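Local structure of putative branched-chain amino acid ABC transporter, periplasmic branched-chain amino acid-binding protein (Pseudomonas protegens Pf-5, 4RU0) at residues Gly135-Thr139 and Pro152-Tyr158; Thr139-Asp143 and Arg422-Lys428; Phe147-Phe151 and Arg359-Glu363; Glu392-Arg398 and Glu412-Arg418. The protein probably binds a small solute, perhaps a branched-chain amino acid, in the periplasm and delivers it to an ABC transporter. All coordinates share one frame. Residue numbers count along the deposited sequence, not the author numbering.

In the fold
Contact 1 lies near the centre of the chain and touches the other three; its centre is about 11 Å from those of contacts 2 and 4 and about 14 Å from that of contact 3. Contacts 3 and 4 are the farthest apart, about 20 Å between centres, and do not touch. The loop between strands 131-132 and 150-151 supplies one side of contacts 1 and 2, which share Thr139, and its end leads into contact 3. Later, the hairpin of contact 4 runs directly into helix 418-435, which returns to Thr139-Asp143 in contact 2. Contacts 1, 2 and 4 pack around the chain linking strand 150-151 to helix 157-172, and contact 1 also borders the bound pentaoxaheptadecane, consistent with a place at the ligand cleft.

Contact 1: Gly135-Thr139 and Pro152-Tyr158; sequences GYGRT and PVMLTFY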
# COMPACT_ATOMS: atom_id res chain seq x y z
N GLY A 135 -2.12 -1.25 0.40
CA GLY A 135 -1.72 -1.16 -0.99
C GLY A 135 -1.42 -2.46 -1.71
O GLY A 135 -0.66 -2.49 -2.65
N TYR A 136 -2.02 -3.55 -1.28
CA TYR A 136 -1.77 -4.84 -1.89
C TYR A 136 -2.87 -5.80 -1.48
O TYR A 136 -3.79 -5.40 -0.85
CB TYR A 136 -0.36 -5.34 -1.62
CG TYR A 136 -0.09 -5.96 -0.28
CD1 TYR A 136 0.15 -5.19 0.83
CD2 TYR A 136 -0.02 -7.32 -0.13
CE1 TYR A 136 0.43 -5.76 2.05
CE2 TYR A 136 0.25 -7.90 1.07
CZ TYR A 136 0.47 -7.11 2.16
OH TYR A 136 0.74 -7.70 3.35
N GLY A 137 -2.80 -7.03 -1.93
CA GLY A 137 -3.77 -8.03 -1.52
C GLY A 137 -4.95 -8.17 -2.47
O GLY A 137 -4.92 -7.65 -3.59
N ARG A 138 -6.00 -8.86 -2.03
CA ARG A 138 -7.16 -9.13 -2.86
C ARG A 138 -8.00 -7.87 -3.10
O ARG A 138 -8.55 -7.31 -2.15
CB ARG A 138 -8.03 -10.20 -2.23
CG ARG A 138 -7.29 -11.48 -1.87
CD ARG A 138 -8.16 -12.36 -0.99
NE ARG A 138 -7.58 -13.67 -0.72
CZ ARG A 138 -7.75 -14.74 -1.49
NH1 ARG A 138 -7.19 -15.90 -1.15
NH2 ARG A 138 -8.47 -14.65 -2.61
N THR A 139 -8.11 -7.44 -4.35
CA THR A 139 -8.89 -6.24 -4.63
C THR A 139 -10.37 -6.47 -4.32
O THR A 139 -11.06 -5.57 -3.86
CB THR A 139 -8.73 -5.77 -6.11
OG1 THR A 139 -9.17 -6.79 -7.00
CG2 THR A 139 -7.27 -5.44 -6.40
N PRO A 152 -7.87 -4.68 2.31
CA PRO A 152 -6.86 -4.10 1.43
C PRO A 152 -6.95 -2.58 1.49
O PRO A 152 -7.47 -1.93 0.62
CB PRO A 152 -7.28 -4.60 0.07
CG PRO A 152 -8.74 -4.66 0.16
CD PRO A 152 -9.10 -4.99 1.57
N VAL A 153 -6.44 -2.03 2.58
CA VAL A 153 -6.63 -0.64 2.95
C VAL A 153 -5.93 0.42 2.12
O VAL A 153 -4.79 0.26 1.70
CB VAL A 153 -6.31 -0.39 4.43
CG1 VAL A 153 -7.08 0.81 4.92
CG2 VAL A 153 -6.69 -1.59 5.26
N MSE A 154 -6.64 1.52 1.94
CA MSE A 154 -6.16 2.73 1.30
C MSE A 154 -6.10 2.71 -0.20
O MSE A 154 -6.68 3.61 -0.83
CB MSE A 154 -4.79 3.03 1.85
CG MSE A 154 -4.69 4.50 2.17
SE MSE A 154 -3.07 4.73 3.23
CE MSE A 154 -3.99 4.78 4.95
N LEU A 155 -5.38 1.78 -0.79
CA LEU A 155 -5.34 1.72 -2.23
C LEU A 155 -5.31 0.32 -2.78
O LEU A 155 -4.38 -0.40 -2.56
CB LEU A 155 -4.12 2.50 -2.73
CG LEU A 155 -4.12 2.83 -4.21
CD1 LEU A 155 -5.26 3.74 -4.56
CD2 LEU A 155 -2.81 3.44 -4.62
N THR A 156 -6.31 -0.03 -3.56
CA THR A 156 -6.25 -1.25 -4.34
C THR A 156 -5.74 -0.94 -5.73
O THR A 156 -5.82 0.17 -6.19
CB THR A 156 -7.61 -1.93 -4.47
OG1 THR A 156 -8.50 -1.11 -5.21
CG2 THR A 156 -8.19 -2.20 -3.11
N PHE A 157 -5.21 -1.95 -6.39
CA PHE A 157 -4.73 -1.79 -7.76
C PHE A 157 -5.83 -1.33 -8.72
O PHE A 157 -5.55 -0.67 -9.72
CB PHE A 157 -4.12 -3.10 -8.25
CG PHE A 157 -2.89 -3.51 -7.49
CD1 PHE A 157 -1.86 -2.60 -7.27
CD2 PHE A 157 -2.78 -4.79 -6.96
CE1 PHE A 157 -0.73 -2.98 -6.56
CE2 PHE A 157 -1.66 -5.17 -6.24
CZ PHE A 157 -0.62 -4.26 -6.04
N TYR A 158 -7.09 -1.64 -8.40
CA TYR A 158 -8.19 -1.15 -9.22
C TYR A 158 -8.28 0.37 -9.10
O TYR A 158 -8.34 1.08 -10.11
CB TYR A 158 -9.52 -1.79 -8.83
CG TYR A 158 -9.77 -3.14 -9.47
CD1 TYR A 158 -8.71 -3.96 -9.83
CD2 TYR A 158 -11.06 -3.59 -9.71
CE1 TYR A 158 -8.94 -5.20 -10.41
CE2 TYR A 158 -11.30 -4.82 -10.29
CZ TYR A 158 -10.23 -5.62 -10.65
OH TYR A 158 -10.44 -6.86 -11.23
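Thr139 lays its OG1 over one face of the Tyr158 ring, 3.8 Å from Tyr158 CE1, while its CG2 rests 4.0 Å from Thr156 CB. Thr139 OG1 is hydrogen-bonded to Glu195, outside the two segments, so its meeting with the ring is one of packing. Farther along, the ring of Pro152 fills the hollow of the loop, its CG 3.5 Å from Arg138 O and its CB 3.7 Å from Tyr136 O. At the other end the backbones meet directly: Gly135 N makes a weak hydrogen bond to Val153 O (3.3 Å), and Gly135 CA directs a nearly linear CA-H...O contact at Leu155 O (3.2 Å). Gly135 has a positive phi, which favours glycine. The Phe157 ring reaches back to this end, its CZ 3.8 Å from Gly135 O, an oxygen that also accepts a hydrogen bond from Trp269 of the ligand pocket. Tyr192, another pocket residue, meets Phe157 edge-to-face, and the Tyr136 side chain approaches the bound pentaoxaheptadecane. Thr156 is the N-cap of helix 157-172. A buried loop laid against such a helix start, beside the ligand, is consistent with the interlobe cleft of a leucine-binding-protein-type periplasmic receptor.

Contact 2: Thr139-Asp143 and Arg422-Lys428; sequences TEATD and RPLIDEK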
# COMPACT_ATOMS: atom_id res chain seq x y z
N THR A 139 -8.11 -7.44 -4.35
CA THR A 139 -8.89 -6.24 -4.63
C THR A 139 -10.37 -6.47 -4.32
O THR A 139 -11.06 -5.57 -3.86
CB THR A 139 -8.73 -5.77 -6.11
OG1 THR A 139 -9.17 -6.79 -7.00
CG2 THR A 139 -7.27 -5.44 -6.40
N GLU A 140 -10.86 -7.69 -4.55
CA GLU A 140 -12.26 -7.98 -4.29
C GLU A 140 -12.58 -7.95 -2.79
O GLU A 140 -13.74 -7.93 -2.40
CB GLU A 140 -12.67 -9.34 -4.88
CG GLU A 140 -11.96 -10.54 -4.29
CD GLU A 140 -10.62 -10.81 -4.93
OE1 GLU A 140 -10.20 -9.99 -5.78
OE2 GLU A 140 -9.98 -11.83 -4.59
N ALA A 141 -11.55 -7.91 -1.95
CA ALA A 141 -11.76 -7.80 -0.51
C ALA A 141 -12.16 -6.38 -0.13
O ALA A 141 -12.36 -6.07 1.04
CB ALA A 141 -10.53 -8.24 0.26
N THR A 142 -12.28 -5.51 -1.13
CA THR A 142 -12.88 -4.20 -0.93
C THR A 142 -14.31 -4.39 -0.42
O THR A 142 -14.78 -3.65 0.45
CB THR A 142 -12.90 -3.36 -2.22
OG1 THR A 142 -11.57 -3.22 -2.73
CG2 THR A 142 -13.47 -1.98 -1.96
N ASP A 143 -15.00 -5.39 -0.97
CA ASP A 143 -16.35 -5.73 -0.55
C ASP A 143 -16.31 -6.55 0.74
O ASP A 143 -16.22 -7.77 0.71
CB ASP A 143 -17.08 -6.51 -1.66
CG ASP A 143 -18.58 -6.66 -1.40
OD1 ASP A 143 -19.04 -6.43 -0.26
OD2 ASP A 143 -19.31 -7.01 -2.36
N ARG A 422 -16.75 0.25 -9.13
CA ARG A 422 -17.47 -0.60 -8.17
C ARG A 422 -18.18 -1.83 -8.78
O ARG A 422 -18.20 -2.89 -8.16
CB ARG A 422 -18.48 0.24 -7.39
CG ARG A 422 -19.16 -0.51 -6.25
CD ARG A 422 -18.20 -0.81 -5.10
NE ARG A 422 -18.69 -1.89 -4.26
CZ ARG A 422 -18.25 -2.17 -3.03
NH1 ARG A 422 -17.29 -1.43 -2.48
NH2 ARG A 422 -18.77 -3.18 -2.36
N PRO A 423 -18.77 -1.70 -9.99
CA PRO A 423 -19.38 -2.92 -10.53
C PRO A 423 -18.39 -4.06 -10.78
O PRO A 423 -18.76 -5.23 -10.63
CB PRO A 423 -19.99 -2.44 -11.85
CG PRO A 423 -20.32 -1.01 -11.60
CD PRO A 423 -19.18 -0.51 -10.75
N LEU A 424 -17.15 -3.74 -11.14
CA LEU A 424 -16.12 -4.75 -11.31
C LEU A 424 -15.82 -5.44 -9.99
O LEU A 424 -15.63 -6.65 -9.92
CB LEU A 424 -14.84 -4.15 -11.88
CG LEU A 424 -14.91 -3.66 -13.32
CD1 LEU A 424 -13.54 -3.17 -13.77
CD2 LEU A 424 -15.42 -4.78 -14.21
N ILE A 425 -15.76 -4.64 -8.93
CA ILE A 425 -15.51 -5.17 -7.60
C ILE A 425 -16.68 -6.04 -7.13
O ILE A 425 -16.46 -7.17 -6.70
CB ILE A 425 -15.26 -4.04 -6.60
CG1 ILE A 425 -13.86 -3.44 -6.84
CG2 ILE A 425 -15.43 -4.54 -5.16
CD1 ILE A 425 -13.41 -2.49 -5.77
N ASP A 426 -17.90 -5.51 -7.23
CA ASP A 426 -19.08 -6.28 -6.85
C ASP A 426 -19.13 -7.62 -7.56
O ASP A 426 -19.39 -8.66 -6.95
CB ASP A 426 -20.36 -5.49 -7.13
CG ASP A 426 -20.58 -4.34 -6.16
OD1 ASP A 426 -20.02 -4.38 -5.05
OD2 ASP A 426 -21.32 -3.40 -6.52
N GLU A 427 -18.85 -7.60 -8.87
CA GLU A 427 -18.84 -8.82 -9.67
C GLU A 427 -17.81 -9.83 -9.17
O GLU A 427 -18.12 -11.01 -8.98
CB GLU A 427 -18.56 -8.49 -11.13
CG GLU A 427 -18.39 -9.73 -12.00
CD GLU A 427 -17.31 -9.57 -13.06
OE1 GLU A 427 -17.43 -8.65 -13.90
OE2 GLU A 427 -16.35 -10.37 -13.04
N LYS A 428 -16.59 -9.36 -8.98
CA LYS A 428 -15.48 -10.21 -8.58
C LYS A 428 -15.72 -10.84 -7.20
O LYS A 428 -15.49 -12.03 -7.00
CB LYS A 428 -14.18 -9.41 -8.61
CG LYS A 428 -12.91 -10.25 -8.56
CD LYS A 428 -11.70 -9.42 -9.00
CE LYS A 428 -10.43 -10.25 -9.06
NZ LYS A 428 -9.33 -9.48 -9.71
O HOH W 1 -20.73 -8.45 -4.88
O HOH W 2 -21.63 -5.59 -2.82
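Thr139 begins a 3-10 turn, and its O accepts both Thr142 N (3.0 Å) and Thr142 OG1 (2.7 Å), so the turn is held tightly while Thr139 O lies 4.3 Å from Ile425 CD1. Glu140 follows with OE1 3.3 Å from Lys428 CE; its charge is near that of Lys428, but OE1 to NZ, at 4.1 Å, is beyond salt-bridge range, and NZ bonds Tyr158 OH instead. The partner surface is one side of helix 418-435, which follows the last strand of the seven-stranded mixed sheet and here covers the loop between strands 131-132 and 150-151. Thr142 points at it, OG1 3.6 Å from Ile425 CD1 and CG2 3.9 Å from Arg422 NH1. Asp143 closes the turn and joins a charge network: OD2 makes a long salt bridge to Arg422 NH2 (3.9 Å), and Arg422 NE binds Asp426 OD1 at 2.9 Å; the other Asp143 oxygen, OD1, is hydrogen-bonded to Thr145. Asp143 OD2 also lies 3.8 Å from Asp426 OD1, and water 2 donates to both, at 2.8 Å and 3.0 Å respectively.

Contact 3: Phe147-Phe151 and Arg359-Glu363; sequences FPYNF and RWGLE
A guanidinium-on-tyrosine stack and an aliphatic CH-pi contact fix helix 355-363 against a type I beta turn, Phe147 to Asn150, that leads into strand 150-151, which runs parallel to strand 131-132 in a two-stranded sheet. Pro148 (phi/psi -54/-38) and Tyr149 (-118/25) occupy the turn corners; Asn150 and Phe151 are extended. Nearest CA atoms are Tyr149 to Arg359 at 6.6 Å and Phe151 to Leu362 at 8.3 Å. No hydrogen bond crosses. On the helical segment, Arg359 comes first, its CA-CB bond toward the turn. Chi1 t brings CG to 3.2 Å from Pro148 O and 3.7 Å from Phe151 CZ; chi2 and chi3, both m, then fold the guanidinium onto the Tyr149 ring (chi1 m), centres 4.5 Å apart and planes at 26°: an off-centre cation-pi pair with Arg359 NH1 3.5 Å from Tyr149 CZ. One turn on, Leu362 (chi1 m, chi2 t) covers a face of the Phe151 ring (chi1 m), Leu362 CB 3.6 Å from Phe151 CE1 and Leu362 CD1 3.7 Å from the ring centroid, 11° off the normal. Glu363 follows; its OE2 forms a salt bridge with Arg441, and its CG lies at the edge of the Phe151 ring, 3.9 Å from Phe151 CE1.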
# COMPACT_ATOMS: atom_id res chain seq x y z
N PHE A 147 -15.76 -10.37 2.36
CA PHE A 147 -14.49 -10.50 3.06
C PHE A 147 -14.47 -9.78 4.41
O PHE A 147 -13.80 -8.77 4.55
CB PHE A 147 -13.35 -9.98 2.18
CG PHE A 147 -13.08 -10.83 0.98
CD1 PHE A 147 -13.79 -10.63 -0.19
CD2 PHE A 147 -12.12 -11.83 1.03
CE1 PHE A 147 -13.54 -11.42 -1.30
CE2 PHE A 147 -11.87 -12.61 -0.08
CZ PHE A 147 -12.58 -12.41 -1.24
N PRO A 148 -15.18 -10.34 5.40
CA PRO A 148 -15.34 -9.71 6.72
C PRO A 148 -14.01 -9.35 7.39
O PRO A 148 -13.93 -8.29 8.02
CB PRO A 148 -16.07 -10.78 7.53
CG PRO A 148 -16.70 -11.67 6.54
CD PRO A 148 -15.80 -11.67 5.36
N TYR A 149 -13.00 -10.20 7.25
CA TYR A 149 -11.75 -9.99 7.98
C TYR A 149 -10.53 -9.80 7.07
O TYR A 149 -9.39 -10.04 7.47
CB TYR A 149 -11.52 -11.17 8.94
CG TYR A 149 -12.52 -11.14 10.07
CD1 TYR A 149 -13.73 -11.84 9.97
CD2 TYR A 149 -12.29 -10.39 11.21
CE1 TYR A 149 -14.66 -11.79 10.99
CE2 TYR A 149 -13.22 -10.34 12.23
CZ TYR A 149 -14.39 -11.04 12.12
OH TYR A 149 -15.31 -11.00 13.14
N ASN A 150 -10.77 -9.33 5.85
CA ASN A 150 -9.69 -9.00 4.93
C ASN A 150 -9.79 -7.53 4.49
O ASN A 150 -10.81 -7.12 3.93
CB ASN A 150 -9.73 -9.93 3.71
CG ASN A 150 -8.42 -9.95 2.95
OD1 ASN A 150 -7.80 -8.91 2.72
ND2 ASN A 150 -7.99 -11.15 2.56
N PHE A 151 -8.74 -6.75 4.74
CA PHE A 151 -8.77 -5.31 4.49
C PHE A 151 -7.63 -4.81 3.60
O PHE A 151 -6.54 -4.50 4.10
CB PHE A 151 -8.73 -4.54 5.82
CG PHE A 151 -9.97 -4.69 6.66
CD1 PHE A 151 -10.95 -3.70 6.67
CD2 PHE A 151 -10.16 -5.82 7.45
CE1 PHE A 151 -12.09 -3.83 7.45
CE2 PHE A 151 -11.30 -5.96 8.23
CZ PHE A 151 -12.26 -4.96 8.23
N ARG A 359 -12.05 -5.44 13.97
CA ARG A 359 -12.73 -5.42 12.69
C ARG A 359 -13.78 -4.31 12.68
O ARG A 359 -13.97 -3.64 11.67
CB ARG A 359 -13.38 -6.78 12.42
CG ARG A 359 -13.72 -7.05 10.97
CD ARG A 359 -15.08 -6.50 10.57
NE ARG A 359 -16.13 -6.91 11.49
CZ ARG A 359 -16.80 -8.05 11.39
NH1 ARG A 359 -16.52 -8.90 10.41
NH2 ARG A 359 -17.74 -8.34 12.28
N TRP A 360 -14.45 -4.12 13.82
CA TRP A 360 -15.45 -3.07 13.95
C TRP A 360 -14.80 -1.70 13.83
O TRP A 360 -15.37 -0.79 13.23
CB TRP A 360 -16.19 -3.19 15.29
CG TRP A 360 -17.37 -2.26 15.39
CD1 TRP A 360 -18.67 -2.55 15.09
CD2 TRP A 360 -17.34 -0.88 15.77
NE1 TRP A 360 -19.46 -1.44 15.29
CE2 TRP A 360 -18.67 -0.40 15.71
CE3 TRP A 360 -16.33 0.00 16.18
CZ2 TRP A 360 -19.01 0.92 16.02
CZ3 TRP A 360 -16.67 1.31 16.49
CH2 TRP A 360 -18.00 1.75 16.42
N GLY A 361 -13.62 -1.56 14.42
CA GLY A 361 -12.89 -0.30 14.38
C GLY A 361 -12.50 0.05 12.96
O GLY A 361 -12.73 1.17 12.51
N LEU A 362 -11.91 -0.92 12.26
CA LEU A 362 -11.53 -0.74 10.87
C LEU A 362 -12.71 -0.29 10.02
O LEU A 362 -12.59 0.66 9.25
CB LEU A 362 -10.96 -2.04 10.30
CG LEU A 362 -9.52 -2.35 10.71
CD1 LEU A 362 -9.22 -3.81 10.48
CD2 LEU A 362 -8.55 -1.48 9.92
N GLU A 363 -13.86 -0.95 10.18
CA GLU A 363 -15.03 -0.65 9.36
C GLU A 363 -15.67 0.69 9.73
O GLU A 363 -16.54 1.19 9.01
CB GLU A 363 -16.07 -1.78 9.48
CG GLU A 363 -15.58 -3.11 8.91
CD GLU A 363 -16.68 -4.13 8.70
OE1 GLU A 363 -17.63 -4.16 9.50
OE2 GLU A 363 -16.59 -4.91 7.72

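Contact 4: Glu392-Arg398 and Glu412-Arg418; sequences EGGGAAR and EWIAADR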
# COMPACT_ATOMS: atom_id res chain seq x y z
N GLU A 392 -11.56 -0.63 1.60
CA GLU A 392 -10.45 0.16 1.06
C GLU A 392 -10.42 1.52 1.73
O GLU A 392 -9.44 1.89 2.37
CB GLU A 392 -10.56 0.31 -0.46
CG GLU A 392 -9.36 1.02 -1.07
CD GLU A 392 -9.51 1.30 -2.55
OE1 GLU A 392 -10.64 1.22 -3.08
OE2 GLU A 392 -8.49 1.62 -3.20
N GLY A 393 -11.51 2.27 1.56
CA GLY A 393 -11.72 3.51 2.28
C GLY A 393 -10.87 4.70 1.87
O GLY A 393 -10.95 5.76 2.50
N GLY A 394 -10.05 4.53 0.84
CA GLY A 394 -9.17 5.61 0.39
C GLY A 394 -9.21 5.84 -1.11
O GLY A 394 -10.02 6.61 -1.61
N GLY A 395 -8.33 5.16 -1.83
CA GLY A 395 -8.32 5.20 -3.28
C GLY A 395 -7.61 6.40 -3.90
O GLY A 395 -7.84 6.70 -5.07
N ALA A 396 -6.75 7.07 -3.15
CA ALA A 396 -5.99 8.19 -3.71
C ALA A 396 -4.49 7.91 -3.69
O ALA A 396 -4.01 7.03 -2.98
CB ALA A 396 -6.29 9.47 -2.96
N ALA A 397 -3.75 8.68 -4.49
CA ALA A 397 -2.29 8.58 -4.51
C ALA A 397 -1.68 9.92 -4.92
O ALA A 397 -2.36 10.76 -5.50
CB ALA A 397 -1.84 7.49 -5.46
N ARG A 398 -0.40 10.09 -4.63
CA ARG A 398 0.33 11.27 -5.06
C ARG A 398 1.41 10.88 -6.06
O ARG A 398 1.91 9.76 -6.03
CB ARG A 398 0.95 11.99 -3.86
CG ARG A 398 -0.07 12.57 -2.89
CD ARG A 398 0.61 13.18 -1.68
NE ARG A 398 1.43 14.34 -2.02
CZ ARG A 398 1.02 15.60 -1.93
NH1 ARG A 398 -0.21 15.87 -1.52
NH2 ARG A 398 1.84 16.59 -2.27
N GLU A 412 -1.01 16.97 -5.95
CA GLU A 412 -1.80 16.76 -4.75
C GLU A 412 -2.31 15.33 -4.73
O GLU A 412 -1.90 14.51 -5.56
CB GLU A 412 -2.99 17.73 -4.70
CG GLU A 412 -2.65 19.15 -5.11
CD GLU A 412 -1.79 19.86 -4.09
OE1 GLU A 412 -1.77 19.42 -2.91
OE2 GLU A 412 -1.14 20.86 -4.46
N TRP A 413 -3.21 15.03 -3.80
CA TRP A 413 -3.86 13.74 -3.80
C TRP A 413 -4.80 13.65 -5.00
O TRP A 413 -5.69 14.48 -5.17
CB TRP A 413 -4.62 13.50 -2.50
CG TRP A 413 -3.73 13.34 -1.30
CD1 TRP A 413 -3.46 14.28 -0.35
CD2 TRP A 413 -2.98 12.17 -0.93
NE1 TRP A 413 -2.60 13.78 0.59
CE2 TRP A 413 -2.29 12.48 0.26
CE3 TRP A 413 -2.83 10.90 -1.48
CZ2 TRP A 413 -1.46 11.56 0.90
CZ3 TRP A 413 -2.01 9.98 -0.84
CH2 TRP A 413 -1.34 10.32 0.34
N ILE A 414 -4.58 12.64 -5.83
CA ILE A 414 -5.44 12.35 -6.96
C ILE A 414 -6.42 11.24 -6.58
O ILE A 414 -6.02 10.09 -6.40
CB ILE A 414 -4.62 11.89 -8.19
CG1 ILE A 414 -3.43 12.83 -8.43
CG2 ILE A 414 -5.51 11.79 -9.42
CD1 ILE A 414 -3.81 14.25 -8.76
N ALA A 415 -7.69 11.59 -6.45
CA ALA A 415 -8.71 10.61 -6.07
C ALA A 415 -9.12 9.72 -7.24
O ALA A 415 -9.18 10.17 -8.38
CB ALA A 415 -9.93 11.31 -5.50
N ALA A 416 -9.39 8.45 -6.95
CA ALA A 416 -9.89 7.51 -7.96
C ALA A 416 -11.40 7.63 -8.12
O ALA A 416 -12.10 8.07 -7.21
CB ALA A 416 -9.54 6.08 -7.58
N ASP A 417 -11.89 7.23 -9.29
CA ASP A 417 -13.33 7.16 -9.51
C ASP A 417 -13.83 5.79 -9.07
O ASP A 417 -14.11 4.91 -9.89
CB ASP A 417 -13.67 7.41 -10.98
CG ASP A 417 -15.15 7.69 -11.20
OD1 ASP A 417 -15.93 7.61 -10.23
OD2 ASP A 417 -15.53 7.99 -12.35
N ARG A 418 -13.93 5.61 -7.76
CA ARG A 418 -14.24 4.30 -7.20
C ARG A 418 -15.67 3.88 -7.52
O ARG A 418 -15.96 2.68 -7.63
CB ARG A 418 -13.99 4.30 -5.70
CG ARG A 418 -12.52 4.43 -5.34
CD ARG A 418 -12.34 5.10 -4.00
NE ARG A 418 -12.95 4.33 -2.94
CZ ARG A 418 -13.22 4.80 -1.73
NH1 ARG A 418 -12.95 6.06 -1.42
NH2 ARG A 418 -13.78 4.01 -0.83
O HOH W 3 -10.95 8.11 -4.17
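Backbone hydrogen bonds set the register. Ala397 and Ile414 form an antiparallel hydrogen-bonded pair, with Ile414 N to Ala397 O at 2.9 Å and Ala397 N to Ile414 O at 3.3 Å; Ala396 and Ala415 are the adjacent non-hydrogen-bonded pair, CA atoms 4.3 Å apart. Past the paired strands, Ala416 N makes a weak bond to Gly395 O (3.0 Å), and water 3 donates to Gly394 O (3.1 Å) and Ala416 O (3.3 Å). Ring contacts gather at Trp413. Arg398 lies across its indole, CG 3.6 Å from the centroid of the six-membered ring in a CH-pi contact and CZ 5.0 Å from that of the five-membered ring in a cation-pi one, while Ala396 CB lies 4.0 Å from Trp413 CE3. Among charges, Arg398 NH1 and Glu412 OE1 stay 4.1 Å apart, beyond a salt bridge; at the other end Glu392 OE1 and Arg418 NE, 3.9 Å apart, make a long salt bridge by charge alone. Arg418 has a closer partner in Asp390, and Glu392 OE2 is hydrogen-bonded to Ser159 OG and Thr156 N. Steric fit explains Gly395, whose positive phi favours glycine and where a CB would clash with Arg418 CD. The arrangement is a beta hairpin, strands 396-402 and 407-415, the antiparallel edge of a mixed seven-stranded sheet in this periplasmic binding protein.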